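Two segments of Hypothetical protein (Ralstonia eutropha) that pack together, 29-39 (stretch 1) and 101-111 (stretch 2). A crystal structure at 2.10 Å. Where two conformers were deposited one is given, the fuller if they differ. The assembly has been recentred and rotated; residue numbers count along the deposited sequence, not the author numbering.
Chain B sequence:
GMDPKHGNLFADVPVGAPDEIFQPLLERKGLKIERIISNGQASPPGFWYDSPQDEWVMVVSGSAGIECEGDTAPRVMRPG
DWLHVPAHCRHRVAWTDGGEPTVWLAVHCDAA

Stretch 1 29-39: KGLKIERIISN
Stretch 2 101-111: PTVWLAVHCDA

Two neighbouring antiparallel β-strands, one spanning 31-38 and the other including 102-108, have their axes 4.6 Å apart at closest approach and their N-to-C directions at 157°. The register pairs Lys32 with His108, Glu34 with Ala106, Ile36 with Trp104 and Ser38 with Thr102 as hydrogen-bonded pairs, with CA-CA separations of 4.9 to 5.3 Å; between them Ile33-Val107, Arg35-Leu105 and Ile37-Val103 are non-hydrogen-bonded pairs at 4.6 to 4.8 Å. Strand phi/psi values are extended throughout, for example -121/134 at Ile36 and -118/159 at Trp104. Together the stretches bury 882 Å².

His108, Trp104 and Ile36 lose the most area to the opposing stretch (76, 75 and 68 Å²), and all three side chains lie on the same sheet face as those of Lys32, Glu34, Ser38 and Ala106.

The backbone of His108 is paired with that of Lys32: Lys32 N donates to His108 O at 3.0 Å, and His108 N to Lys32 O at 2.9 Å (169° at the hydrogen). Its ring, with chi1 -61° (m) and chi2 -86°, reaches diagonally to Glu34, where His108 NE2 donates to Glu34 OE2 at 2.7 Å and 141°. The carboxylate oxygen sits at the ring edge, near its plane, which suits an N-H lying in the ring plane, although 141° leaves the bond bent. Glu34 reaches it with chi1 69° (p) and chi2 -176° (t), while Lys32 CE approaches His108 CD2 at 3.9 Å.

Trp104 repeats the diagonal pattern. Trp104 N donates to Ile36 O at 2.8 Å, Ile36 N to Trp104 O at 3.1 Å. With chi1 -46° (m) and chi2 68°, Trp104 NE1 lies 3.0 Å from Ser38 OG and donates to it at 153°; OG lies near the ring plane at its edge. Ser38, chi1 -57° (m), is anchored by its own N donating to Thr102 O at 2.8 Å and a nearly straight 176°.

Ile36 (chi1 -49°, m; chi2 172°, t) touches two residues of the other strand: Ile36 CB lies 3.6 Å from Trp104 CD1, and Ile36 CD1 lies 3.9 Å from Ala106 CB. The small Ala106 side chain also meets Glu34, whose CG is 3.9 Å from Ala106 CB.

The other face is largely apolar, with Leu31 CD1 3.8 Å from Val107 CG1, Ile33 CG2 3.9 Å from Leu105 CD1, and Ile37 CD1 3.6 Å from Val103 CG2. Near the Leu31 end, one water bridges the two stretches, donating to Gly30 O at 2.7 Å and accepting from Asp110 N at 3.2 Å.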

ATOM      1  N   LYS B  29      -6.346  -4.360  15.921  1.00 34.78           N
ATOM      2  CA  LYS B  29      -5.596  -5.338  16.729  1.00 35.87           C
ATOM      3  C   LYS B  29      -4.676  -6.163  15.810  1.00 34.44           C
ATOM      4  O   LYS B  29      -5.145  -6.755  14.829  1.00 36.07           O
ATOM      5  CB  LYS B  29      -6.547  -6.287  17.491  1.00 37.27           C
ATOM      6  N   GLY B  30      -3.374  -6.162  16.117  1.00 33.09           N
ATOM      7  CA  GLY B  30      -2.365  -6.863  15.297  1.00 31.28           C
ATOM      8  C   GLY B  30      -2.086  -6.234  13.927  1.00 29.82           C
ATOM      9  O   GLY B  30      -1.534  -6.905  13.030  1.00 31.48           O
ATOM     10  N   LEU B  31      -2.470  -4.970  13.733  1.00 23.59           N
ATOM     11  CA  LEU B  31      -2.336  -4.371  12.419  1.00 21.91           C
ATOM     12  C   LEU B  31      -2.117  -2.874  12.433  1.00 21.62           C
ATOM     13  O   LEU B  31      -2.865  -2.139  13.083  1.00 22.18           O
ATOM     14  CB  LEU B  31      -3.573  -4.654  11.551  1.00 23.36           C
ATOM     15  CG  LEU B  31      -3.383  -4.069  10.138  1.00 26.78           C
ATOM     16  CD1 LEU B  31      -2.616  -5.031   9.258  1.00 29.25           C
ATOM     17  CD2 LEU B  31      -4.642  -3.725   9.586  1.00 33.82           C
ATOM     18  N   LYS B  32      -1.131  -2.415  11.656  1.00 19.44           N
ATOM     19  CA  LYS B  32      -0.954  -1.013  11.444  1.00 17.08           C
ATOM     20  C   LYS B  32      -0.576  -0.723   9.983  1.00 16.45           C
ATOM     21  O   LYS B  32       0.318  -1.354   9.432  1.00 16.83           O
ATOM     22  CB  LYS B  32       0.094  -0.459  12.425  1.00 18.27           C
ATOM     23  CG  LYS B  32       0.478   0.986  12.169  1.00 15.59           C
ATOM     24  CD  LYS B  32       1.239   1.598  13.327  1.00 24.55           C
ATOM     25  CE  LYS B  32       2.678   1.128  13.352  1.00 30.83           C
ATOM     26  NZ  LYS B  32       3.421   1.765  14.514  1.00 37.53           N
ATOM     27  N   ILE B  33      -1.276   0.230   9.389  1.00 15.37           N
ATOM     28  CA  ILE B  33      -0.953   0.766   8.078  1.00 16.19           C
ATOM     29  C   ILE B  33      -0.537   2.196   8.321  1.00 14.90           C
ATOM     30  O   ILE B  33      -1.247   2.948   9.004  1.00 12.79           O
ATOM     31  CB  ILE B  33      -2.161   0.752   7.124  1.00 16.20           C
ATOM     32  CG1 ILE B  33      -2.721  -0.672   6.984  1.00 16.23           C
ATOM     33  CG2 ILE B  33      -1.774   1.251   5.727  1.00 18.01           C
ATOM     34  CD1 ILE B  33      -4.026  -0.722   6.099  1.00 13.94           C
ATOM     35  N   GLU B  34       0.602   2.579   7.757  1.00 13.18           N
ATOM     36  CA  GLU B  34       1.130   3.910   7.967  1.00 14.35           C
ATOM     37  C   GLU B  34       1.864   4.439   6.750  1.00 15.44           C
ATOM     38  O   GLU B  34       2.396   3.691   5.934  1.00 12.76           O
ATOM     39  CB  GLU B  34       2.090   3.932   9.168  1.00 12.83           C
ATOM     40  CG  GLU B  34       3.386   3.175   8.931  1.00 17.42           C
ATOM     41  CD  GLU B  34       4.291   3.108  10.142  1.00 22.06           C
ATOM     42  OE1 GLU B  34       4.073   3.883  11.115  1.00 21.73           O
ATOM     43  OE2 GLU B  34       5.232   2.259  10.088  1.00 21.20           O
ATOM     44  N   ARG B  35       1.910   5.761   6.694  1.00 12.33           N
ATOM     45  CA  ARG B  35       2.707   6.517   5.729  1.00 15.77           C
ATOM     46  C   ARG B  35       4.026   6.940   6.430  1.00 14.82           C
ATOM     47  O   ARG B  35       4.009   7.297   7.613  1.00 13.10           O
ATOM     48  CB  ARG B  35       1.906   7.747   5.383  1.00 14.85           C
ATOM     49  CG  ARG B  35       2.505   8.628   4.468  1.00 23.06           C
ATOM     50  CD  ARG B  35       1.548   9.726   4.109  1.00 17.24           C
ATOM     51  NE  ARG B  35       1.458  10.866   5.022  1.00 18.17           N
ATOM     52  CZ  ARG B  35       1.173  12.102   4.582  1.00 18.81           C
ATOM     53  NH1 ARG B  35       0.996  12.312   3.290  1.00 21.54           N
ATOM     54  NH2 ARG B  35       1.060  13.139   5.378  1.00 20.74           N
ATOM     55  N   ILE B  36       5.142   6.848   5.713  1.00 14.34           N
ATOM     56  CA  ILE B  36       6.452   7.295   6.193  1.00 14.66           C
ATOM     57  C   ILE B  36       6.921   8.346   5.207  1.00 15.83           C
ATOM     58  O   ILE B  36       6.788   8.165   3.978  1.00 12.42           O
ATOM     59  CB  ILE B  36       7.519   6.194   6.221  1.00 15.92           C
ATOM     60  CG1 ILE B  36       6.984   4.945   6.920  1.00 17.51           C
ATOM     61  CG2 ILE B  36       8.850   6.733   6.887  1.00 13.35           C
ATOM     62  CD1 ILE B  36       7.901   3.652   6.850  1.00 17.60           C
ATOM     63  N   ILE B  37       7.420   9.467   5.734  1.00 13.64           N
ATOM     64  CA  ILE B  37       7.932  10.552   4.912  0.50 13.57           C
ATOM     65  C   ILE B  37       9.413  10.738   5.224  1.00 14.76           C
ATOM     66  O   ILE B  37       9.791  11.127   6.360  1.00 10.61           O
ATOM     67  CB  ILE B  37       7.186  11.885   5.173  0.50 14.84           C
ATOM     68  CG1 ILE B  37       5.658  11.696   5.101  0.50 18.45           C
ATOM     69  CG2 ILE B  37       7.649  12.968   4.204  0.50 11.57           C
ATOM     70  CD1 ILE B  37       5.136  11.288   3.748  0.50 23.62           C
ATOM     71  N   SER B  38      10.247  10.444   4.226  1.00 15.53           N
ATOM     72  CA  SER B  38      11.678  10.636   4.309  1.00 15.63           C
ATOM     73  C   SER B  38      12.032  11.846   3.498  1.00 16.58           C
ATOM     74  O   SER B  38      11.353  12.207   2.525  1.00 14.15           O
ATOM     75  CB  SER B  38      12.426   9.434   3.744  1.00 16.59           C
ATOM     76  OG  SER B  38      12.061   8.230   4.393  1.00 18.80           O
ATOM     77  N   ASN B  39      13.112  12.477   3.916  1.00 18.37           N
ATOM     78  CA  ASN B  39      13.695  13.610   3.198  1.00 17.36           C
ATOM     79  C   ASN B  39      15.204  13.439   3.232  1.00 19.33           C
ATOM     80  O   ASN B  39      15.918  14.279   3.791  1.00 18.55           O
ATOM     81  CB  ASN B  39      13.309  14.938   3.849  1.00 16.84           C
ATOM     82  CG  ASN B  39      11.937  15.392   3.449  1.00 16.41           C
ATOM     83  OD1 ASN B  39      11.755  15.913   2.347  1.00 14.47           O
ATOM     84  ND2 ASN B  39      10.956  15.215   4.354  1.00 16.63           N
ATOM     85  N   PRO B 101      11.085  14.503  -1.334  1.00 16.40           N
ATOM     86  CA  PRO B 101      10.579  13.526  -0.363  1.00 16.34           C
ATOM     87  C   PRO B 101      10.391  12.111  -0.910  1.00 14.34           C
ATOM     88  O   PRO B 101      10.064  11.916  -2.080  1.00 14.39           O
ATOM     89  CB  PRO B 101       9.219  14.124   0.087  1.00 16.72           C
ATOM     90  CG  PRO B 101       9.285  15.534  -0.208  1.00 12.98           C
ATOM     91  CD  PRO B 101      10.203  15.688  -1.435  1.00 15.82           C
ATOM     92  N   THR B 102      10.633  11.137  -0.046  1.00 15.63           N
ATOM     93  CA  THR B 102      10.361   9.757  -0.319  1.00 14.52           C
ATOM     94  C   THR B 102       9.179   9.400   0.596  1.00 15.31           C
ATOM     95  O   THR B 102       9.287   9.477   1.829  1.00 12.03           O
ATOM     96  CB  THR B 102      11.574   8.864  -0.058  1.00 14.26           C
ATOM     97  OG1 THR B 102      12.619   9.195  -0.971  1.00 14.23           O
ATOM     98  CG2 THR B 102      11.229   7.403  -0.264  1.00 14.10           C
ATOM     99  N   VAL B 103       8.046   9.079  -0.019  1.00 13.65           N
ATOM    100  CA  VAL B 103       6.854   8.660   0.718  1.00 15.69           C
ATOM    101  C   VAL B 103       6.690   7.164   0.582  1.00 13.66           C
ATOM    102  O   VAL B 103       6.707   6.631  -0.540  1.00 14.25           O
ATOM    103  CB  VAL B 103       5.551   9.363   0.184  1.00 17.55           C
ATOM    104  CG1 VAL B 103       4.334   8.890   0.968  1.00 16.62           C
ATOM    105  CG2 VAL B 103       5.705  10.892   0.241  1.00 18.30           C
ATOM    106  N   TRP B 104       6.516   6.494   1.717  1.00 14.39           N
ATOM    107  CA  TRP B 104       6.370   5.036   1.783  1.00 14.24           C
ATOM    108  C   TRP B 104       5.018   4.674   2.350  1.00 14.18           C
ATOM    109  O   TRP B 104       4.407   5.467   3.063  1.00 11.63           O
ATOM    110  CB  TRP B 104       7.339   4.417   2.754  1.00 13.84           C
ATOM    111  CG  TRP B 104       8.782   4.845   2.717  1.00 13.10           C
ATOM    112  CD1 TRP B 104       9.277   6.046   3.059  1.00 15.17           C
ATOM    113  CD2 TRP B 104       9.907   4.026   2.363  1.00 12.07           C
ATOM    114  NE1 TRP B 104      10.646   6.047   2.942  1.00 17.10           N
ATOM    115  CE2 TRP B 104      11.058   4.818   2.506  1.00 14.21           C
ATOM    116  CE3 TRP B 104      10.046   2.706   1.921  1.00 13.84           C
ATOM    117  CZ2 TRP B 104      12.344   4.322   2.255  1.00 15.63           C
ATOM    118  CZ3 TRP B 104      11.309   2.203   1.680  1.00 15.85           C
ATOM    119  CH2 TRP B 104      12.445   3.009   1.830  1.00 16.47           C
ATOM    120  N   LEU B 105       4.596   3.452   2.052  1.00 13.58           N
ATOM    121  CA  LEU B 105       3.413   2.845   2.663  1.00 14.74           C
ATOM    122  C   LEU B 105       3.922   1.605   3.342  1.00 13.62           C
ATOM    123  O   LEU B 105       4.616   0.794   2.712  1.00 16.44           O
ATOM    124  CB  LEU B 105       2.380   2.470   1.604  1.00 15.18           C
ATOM    125  CG  LEU B 105       1.071   1.902   2.154  1.00 15.48           C
ATOM    126  CD1 LEU B 105       0.271   2.958   2.932  1.00 15.18           C
ATOM    127  CD2 LEU B 105       0.260   1.382   1.002  1.00 29.24           C
ATOM    128  N   ALA B 106       3.630   1.470   4.631  1.00 14.66           N
ATOM    129  CA  ALA B 106       4.138   0.375   5.422  1.00 15.20           C
ATOM    130  C   ALA B 106       3.017  -0.319   6.188  1.00 16.68           C
ATOM    131  O   ALA B 106       2.113   0.341   6.728  1.00 16.34           O
ATOM    132  CB  ALA B 106       5.228   0.867   6.368  1.00 15.92           C
ATOM    133  N   VAL B 107       3.077  -1.654   6.208  1.00 16.10           N
ATOM    134  CA  VAL B 107       2.082  -2.472   6.909  1.00 16.12           C
ATOM    135  C   VAL B 107       2.816  -3.370   7.884  1.00 17.90           C
ATOM    136  O   VAL B 107       3.766  -4.039   7.525  1.00 18.68           O
ATOM    137  CB  VAL B 107       1.201  -3.316   5.970  1.00 17.05           C
ATOM    138  CG1 VAL B 107       0.064  -4.064   6.736  1.00 15.77           C
ATOM    139  CG2 VAL B 107       0.599  -2.430   4.833  1.00 15.84           C
ATOM    140  N   HIS B 108       2.370  -3.326   9.134  1.00 17.38           N
ATOM    141  CA  HIS B 108       2.897  -4.120  10.207  1.00 18.10           C
ATOM    142  C   HIS B 108       1.817  -5.080  10.634  1.00 17.43           C
ATOM    143  O   HIS B 108       0.696  -4.684  10.881  1.00 16.59           O
ATOM    144  CB  HIS B 108       3.306  -3.185  11.356  1.00 17.75           C
ATOM    145  CG  HIS B 108       4.370  -2.191  10.974  1.00 21.84           C
ATOM    146  ND1 HIS B 108       5.723  -2.477  11.032  1.00 18.67           N
ATOM    147  CD2 HIS B 108       4.274  -0.922  10.499  1.00 25.83           C
ATOM    148  CE1 HIS B 108       6.409  -1.421  10.629  1.00 21.46           C
ATOM    149  NE2 HIS B 108       5.556  -0.462  10.309  1.00 22.25           N
ATOM    150  N   CYS B 109       2.143  -6.360  10.698  1.00 18.89           N
ATOM    151  CA  CYS B 109       1.175  -7.360  11.083  1.00 19.85           C
ATOM    152  C   CYS B 109       1.826  -8.578  11.735  1.00 24.05           C
ATOM    153  O   CYS B 109       3.063  -8.716  11.717  1.00 23.74           O
ATOM    154  CB  CYS B 109       0.390  -7.783   9.855  1.00 20.98           C
ATOM    155  SG  CYS B 109       1.356  -8.653   8.660  1.00 26.54           S
ATOM    156  N   ASP B 110       0.997  -9.477  12.273  1.00 28.95           N
ATOM    157  CA  ASP B 110       1.473 -10.683  12.981  1.00 32.79           C
ATOM    158  C   ASP B 110       2.335 -11.551  12.099  1.00 33.06           C
ATOM    159  O   ASP B 110       2.137 -11.584  10.877  1.00 37.30           O
ATOM    160  CB  ASP B 110       0.296 -11.524  13.511  1.00 34.80           C
ATOM    161  CG  ASP B 110      -0.497 -10.813  14.615  1.00 41.47           C
ATOM    162  OD1 ASP B 110       0.072  -9.976  15.348  1.00 46.33           O
ATOM    163  OD2 ASP B 110      -1.711 -11.082  14.740  1.00 57.77           O
ATOM    164  N   ALA B 111       3.299 -12.247  12.697  1.00 32.01           N
ATOM    165  CA  ALA B 111       4.114 -13.199  11.939  1.00 33.22           C
ATOM    166  C   ALA B 111       3.236 -14.414  11.619  1.00 37.64           C
ATOM    167  O   ALA B 111       3.541 -15.195  10.705  1.00 41.52           O
ATOM    168  CB  ALA B 111       5.318 -13.596  12.722  1.00 34.16           C
TER
HETATM  169  O   HOH W   1      -2.146  -9.177  11.610  1.00 44.55           O